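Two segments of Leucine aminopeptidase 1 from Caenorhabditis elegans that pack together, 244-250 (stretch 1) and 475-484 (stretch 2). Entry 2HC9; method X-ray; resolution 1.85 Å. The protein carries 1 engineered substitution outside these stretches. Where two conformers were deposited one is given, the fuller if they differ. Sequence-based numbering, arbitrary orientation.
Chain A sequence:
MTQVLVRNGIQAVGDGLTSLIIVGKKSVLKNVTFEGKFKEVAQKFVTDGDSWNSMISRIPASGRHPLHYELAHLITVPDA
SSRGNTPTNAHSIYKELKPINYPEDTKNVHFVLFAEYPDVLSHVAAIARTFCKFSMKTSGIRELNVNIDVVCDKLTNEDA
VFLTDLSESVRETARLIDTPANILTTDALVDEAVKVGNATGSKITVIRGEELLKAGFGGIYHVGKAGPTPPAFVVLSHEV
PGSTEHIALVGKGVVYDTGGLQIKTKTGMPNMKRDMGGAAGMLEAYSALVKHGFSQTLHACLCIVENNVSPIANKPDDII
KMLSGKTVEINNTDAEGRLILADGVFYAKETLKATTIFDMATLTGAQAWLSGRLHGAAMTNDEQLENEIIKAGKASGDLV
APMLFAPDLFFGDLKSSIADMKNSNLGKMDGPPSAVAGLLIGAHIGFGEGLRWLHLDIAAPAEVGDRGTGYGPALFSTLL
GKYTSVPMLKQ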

ATOM      1  N   THR A 244     -37.868  11.404  39.068  1.00 23.19           N
ATOM      2  CA  THR A 244     -36.864  10.573  39.722  1.00 24.61           C
ATOM      3  C   THR A 244     -35.622  10.386  38.847  1.00 23.42           C
ATOM      4  O   THR A 244     -34.507  10.314  39.368  1.00 22.32           O
ATOM      5  N   GLU A 245     -35.827  10.316  37.532  1.00 20.09           N
ATOM      6  CA  GLU A 245     -34.712  10.201  36.561  1.00 22.01           C
ATOM      7  C   GLU A 245     -34.354  11.511  35.864  1.00 22.83           C
ATOM      8  O   GLU A 245     -35.187  12.416  35.700  1.00 19.19           O
ATOM      9  N   HIS A 246     -33.102  11.598  35.426  1.00 18.91           N
ATOM     10  CA  HIS A 246     -32.597  12.771  34.741  1.00 15.78           C
ATOM     11  C   HIS A 246     -31.687  12.213  33.657  1.00 17.02           C
ATOM     12  O   HIS A 246     -30.572  11.777  33.946  1.00 18.99           O
ATOM     13  N   ILE A 247     -32.223  12.138  32.438  1.00 17.54           N
ATOM     14  CA  ILE A 247     -31.628  11.310  31.378  1.00 17.09           C
ATOM     15  C   ILE A 247     -31.112  12.239  30.283  1.00 18.30           C
ATOM     16  O   ILE A 247     -31.823  13.152  29.866  1.00 18.42           O
ATOM     17  N   ALA A 248     -29.867  12.028  29.839  1.00 15.06           N
ATOM     18  CA  ALA A 248     -29.317  12.803  28.719  1.00 14.85           C
ATOM     19  C   ALA A 248     -29.065  11.885  27.540  1.00 18.54           C
ATOM     20  O   ALA A 248     -28.548  10.769  27.703  1.00 17.65           O
ATOM     21  N   LEU A 249     -29.438  12.360  26.348  1.00 16.65           N
ATOM     22  CA  LEU A 249     -29.134  11.690  25.096  1.00 15.98           C
ATOM     23  C   LEU A 249     -28.125  12.552  24.338  1.00 17.36           C
ATOM     24  O   LEU A 249     -28.490  13.579  23.755  1.00 15.57           O
ATOM     25  N   VAL A 250     -26.866  12.125  24.359  1.00 15.34           N
ATOM     26  CA  VAL A 250     -25.785  12.918  23.763  1.00 16.24           C
ATOM     27  C   VAL A 250     -25.465  12.289  22.394  1.00 13.90           C
ATOM     28  O   VAL A 250     -25.192  11.100  22.309  1.00 18.17           O
ATOM     29  N   LEU A 475     -34.954   2.008  19.125  1.00 18.43           N
ATOM     30  CA  LEU A 475     -34.217   1.548  20.319  1.00 14.62           C
ATOM     31  C   LEU A 475     -34.609   2.330  21.573  1.00 15.52           C
ATOM     32  O   LEU A 475     -34.954   1.738  22.596  1.00 15.60           O
ATOM     33  N   PHE A 476     -34.550   3.660  21.505  1.00 15.71           N
ATOM     34  CA  PHE A 476     -34.826   4.444  22.705  1.00 16.25           C
ATOM     35  C   PHE A 476     -36.297   4.533  23.068  1.00 17.56           C
ATOM     36  O   PHE A 476     -36.637   4.723  24.220  1.00 16.45           O
ATOM     37  N   SER A 477     -37.161   4.375  22.079  1.00 18.02           N
ATOM     38  CA  SER A 477     -38.593   4.267  22.365  1.00 21.31           C
ATOM     39  C   SER A 477     -38.884   3.042  23.203  1.00 20.98           C
ATOM     40  O   SER A 477     -39.652   3.121  24.150  1.00 19.70           O
ATOM     41  N   THR A 478     -38.260   1.913  22.863  1.00 20.50           N
ATOM     42  CA  THR A 478     -38.472   0.676  23.639  0.50 19.05           C
ATOM     43  C   THR A 478     -37.727   0.739  24.953  1.00 20.20           C
ATOM     44  O   THR A 478     -38.251   0.298  25.969  1.00 22.07           O
ATOM     45  N   LEU A 479     -36.522   1.296  24.954  1.00 15.60           N
ATOM     46  CA  LEU A 479     -35.742   1.379  26.204  1.00 18.60           C
ATOM     47  C   LEU A 479     -36.389   2.291  27.264  1.00 20.68           C
ATOM     48  O   LEU A 479     -36.463   1.932  28.463  1.00 20.10           O
ATOM     49  N   LEU A 480     -36.852   3.459  26.822  1.00 15.76           N
ATOM     50  CA  LEU A 480     -37.342   4.492  27.735  1.00 17.96           C
ATOM     51  C   LEU A 480     -38.864   4.680  27.650  1.00 21.65           C
ATOM     52  O   LEU A 480     -39.426   5.561  28.305  1.00 17.33           O
ATOM     53  N   GLY A 481     -39.520   3.855  26.841  1.00 23.04           N
ATOM     54  CA  GLY A 481     -40.972   3.970  26.619  1.00 23.35           C
ATOM     55  C   GLY A 481     -41.847   3.719  27.840  1.00 23.67           C
ATOM     56  O   GLY A 481     -43.003   4.136  27.863  1.00 22.17           O
ATOM     57  N   LYS A 482     -41.303   3.073  28.865  1.00 20.14           N
ATOM     58  CA  LYS A 482     -42.041   2.889  30.138  1.00 24.96           C
ATOM     59  C   LYS A 482     -42.385   4.229  30.813  1.00 22.00           C
ATOM     60  O   LYS A 482     -43.265   4.285  31.653  1.00 23.09           O
ATOM     61  N   TYR A 483     -41.692   5.304  30.434  1.00 16.28           N
ATOM     62  CA  TYR A 483     -41.968   6.635  30.967  1.00 15.79           C
ATOM     63  C   TYR A 483     -42.946   7.454  30.118  1.00 16.49           C
ATOM     64  O   TYR A 483     -43.215   8.620  30.433  1.00 20.21           O
ATOM     65  N   THR A 484     -43.440   6.851  29.038  1.00 20.21           N
ATOM     66  CA  THR A 484     -44.452   7.484  28.186  1.00 19.09           C
ATOM     67  C   THR A 484     -45.850   6.996  28.543  1.00 21.55           C
ATOM     68  O   THR A 484     -46.022   6.076  29.365  1.00 20.83           O
TER

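Packing of strand 246-250 against the helix that includes Phe-476 and the 3-10 segment 481-483 in leucine aminopeptidase 1. Strand and helix run nearly antiparallel (168°), their axes 12.7 Å apart at closest approach, a gap bridged by side-chain contacts. Alternation along the extended chain sends Glu-245, Ile-247 and Leu-249 toward the helical segment, while His-246, Ala-248 and Val-250 lie out of reach. Phe-476, Leu-480 and Tyr-483 answer them in reverse order, spaced by about one helical turn, so that Leu-249 lies nearest Phe-476, Ile-247 nearest Leu-480 and Glu-245 nearest Tyr-483 in backbone register. All six side chains take chi1 m.

Leu-249 (m, t) lays its CD2 methyl over one face of the Phe-476 ring, 4.3 Å from CD2 to the ring centroid and 26° off the ring normal, a CH-pi contact; CD2 comes within 4.0 Å of Phe-476 CE1. The same methyl reaches the flank of Leu-480, with Leu-249 CD2 4.4 Å from Leu-480 CD1, and so sits as a bump between ring and leucine. Ile-247 (m, t) fills the next hollow: its extended CD1 lodges between Leu-480 (m, t) and Tyr-483, 4.2 Å from Leu-480 CD2 and 4.1 Å from Tyr-483 CE2. Leu-480 thus forms a ridge straddled by the two strand side chains.

At the more open end the contact turns polar. Glu-245 (m, m) bends over the tip of Tyr-483, its CG 3.5 Å from Tyr-483 OH. No hydrogen bond crosses directly; instead water 1 donates to Glu-245 OE2 (2.7 Å from the water O) and hydrogen-bonds Tyr-483 OH (2.9 Å from the same O), bridging carboxylate and phenol. Behind the interface, Thr-484 OG1 donates to Gly-481 O at 2.7 Å, bracing the turn that carries Tyr-483.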

ATOM      1  CB  THR A 244     -37.445   9.223  40.162  1.00 29.04           C
ATOM      2  OG1 THR A 244     -37.906   8.503  39.021  1.00 40.95           O
ATOM      3  CG2 THR A 244     -38.632   9.445  41.045  1.00 27.90           C
ATOM      4  CB  GLU A 245     -35.012   9.140  35.491  1.00 23.27           C
ATOM      5  CG  GLU A 245     -35.438   7.762  36.031  1.00 23.36           C
ATOM      6  CD  GLU A 245     -34.408   7.090  36.942  1.00 30.54           C
ATOM      7  OE1 GLU A 245     -33.203   7.424  36.870  1.00 25.43           O
ATOM      8  OE2 GLU A 245     -34.819   6.211  37.739  1.00 26.70           O
ATOM      9  CB  HIS A 246     -31.810  13.659  35.727  1.00 18.82           C
ATOM     10  CG  HIS A 246     -32.696  14.317  36.731  1.00 22.81           C
ATOM     11  ND1 HIS A 246     -33.118  13.672  37.873  1.00 27.36           N
ATOM     12  CD2 HIS A 246     -33.318  15.517  36.721  1.00 22.52           C
ATOM     13  CE1 HIS A 246     -33.930  14.465  38.546  1.00 27.12           C
ATOM     14  NE2 HIS A 246     -34.070  15.589  37.870  1.00 25.97           N
ATOM     15  CB  ILE A 247     -32.688  10.321  30.789  1.00 17.20           C
ATOM     16  CG1 ILE A 247     -33.228   9.394  31.898  1.00 19.22           C
ATOM     17  CG2 ILE A 247     -32.109   9.534  29.617  1.00 18.51           C
ATOM     18  CD1 ILE A 247     -34.562   8.725  31.571  1.00 19.90           C
ATOM     19  CB  ALA A 248     -28.033  13.500  29.118  1.00 17.93           C
ATOM     20  CB  LEU A 249     -30.404  11.531  24.230  1.00 17.90           C
ATOM     21  CG  LEU A 249     -31.559  10.812  24.930  1.00 17.74           C
ATOM     22  CD1 LEU A 249     -32.857  10.890  24.112  1.00 15.41           C
ATOM     23  CD2 LEU A 249     -31.214   9.338  25.268  1.00 19.18           C
ATOM     24  CB  VAL A 250     -24.524  12.952  24.676  1.00 14.55           C
ATOM     25  CG1 VAL A 250     -23.462  13.971  24.126  1.00 15.24           C
ATOM     26  CG2 VAL A 250     -24.914  13.340  26.165  1.00 15.58           C
ATOM     27  CB  LEU A 475     -32.701   1.735  20.111  1.00 14.12           C
ATOM     28  CG  LEU A 475     -31.869   1.273  21.310  1.00 16.59           C
ATOM     29  CD1 LEU A 475     -32.100  -0.250  21.626  1.00 16.13           C
ATOM     30  CD2 LEU A 475     -30.386   1.525  20.994  1.00 14.68           C
ATOM     31  CB  PHE A 476     -34.164   5.817  22.663  1.00 15.72           C
ATOM     32  CG  PHE A 476     -32.691   5.745  22.915  1.00 16.67           C
ATOM     33  CD1 PHE A 476     -32.214   5.601  24.212  1.00 18.38           C
ATOM     34  CD2 PHE A 476     -31.790   5.719  21.853  1.00 18.01           C
ATOM     35  CE1 PHE A 476     -30.834   5.467  24.464  1.00 20.91           C
ATOM     36  CE2 PHE A 476     -30.408   5.609  22.089  1.00 22.49           C
ATOM     37  CZ  PHE A 476     -29.934   5.474  23.400  1.00 19.69           C
ATOM     38  CB  SER A 477     -39.392   4.203  21.063  1.00 20.18           C
ATOM     39  OG  SER A 477     -39.346   5.483  20.480  1.00 23.99           O
ATOM     40  CB  THR A 478     -38.134  -0.682  22.912  0.50 19.83           C
ATOM     41  OG1 THR A 478     -36.762  -0.722  22.489  0.50 13.76           O
ATOM     42  CG2 THR A 478     -39.073  -0.944  21.722  0.50 16.54           C
ATOM     43  CB  LEU A 479     -34.302   1.847  25.917  1.00 16.87           C
ATOM     44  CG  LEU A 479     -33.371   1.945  27.146  1.00 17.36           C
ATOM     45  CD1 LEU A 479     -33.151   0.548  27.722  1.00 18.40           C
ATOM     46  CD2 LEU A 479     -32.039   2.554  26.712  1.00 16.97           C
ATOM     47  CB  LEU A 480     -36.641   5.822  27.474  1.00 17.84           C
ATOM     48  CG  LEU A 480     -35.098   5.811  27.503  1.00 15.94           C
ATOM     49  CD1 LEU A 480     -34.553   7.184  27.126  1.00 17.05           C
ATOM     50  CD2 LEU A 480     -34.642   5.446  28.940  1.00 16.97           C
ATOM     51  CB  LYS A 482     -41.254   1.999  31.112  1.00 24.04           C
ATOM     52  CG  LYS A 482     -39.958   2.646  31.620  1.00 31.18           C
ATOM     53  CD  LYS A 482     -39.014   1.634  32.233  1.00 38.95           C
ATOM     54  CE  LYS A 482     -38.980   1.791  33.736  1.00 46.48           C
ATOM     55  NZ  LYS A 482     -37.907   0.957  34.366  1.00 46.64           N
ATOM     56  CB  TYR A 483     -40.683   7.421  31.128  1.00 16.62           C
ATOM     57  CG  TYR A 483     -39.640   6.742  31.980  1.00 19.54           C
ATOM     58  CD1 TYR A 483     -39.890   6.442  33.324  1.00 22.20           C
ATOM     59  CD2 TYR A 483     -38.388   6.435  31.457  1.00 22.88           C
ATOM     60  CE1 TYR A 483     -38.903   5.814  34.125  1.00 24.56           C
ATOM     61  CE2 TYR A 483     -37.403   5.823  32.244  1.00 21.76           C
ATOM     62  CZ  TYR A 483     -37.670   5.523  33.572  1.00 25.07           C
ATOM     63  OH  TYR A 483     -36.691   4.917  34.344  1.00 23.80           O
ATOM     64  CB  THR A 484     -44.239   7.157  26.694  1.00 17.48           C
ATOM     65  OG1 THR A 484     -44.555   5.779  26.464  1.00 20.01           O
ATOM     66  CG2 THR A 484     -42.785   7.446  26.271  1.00 22.17           C
TER
HETATM   67  O   HOH W   1     -37.157   5.106  37.154  1.00 45.47           O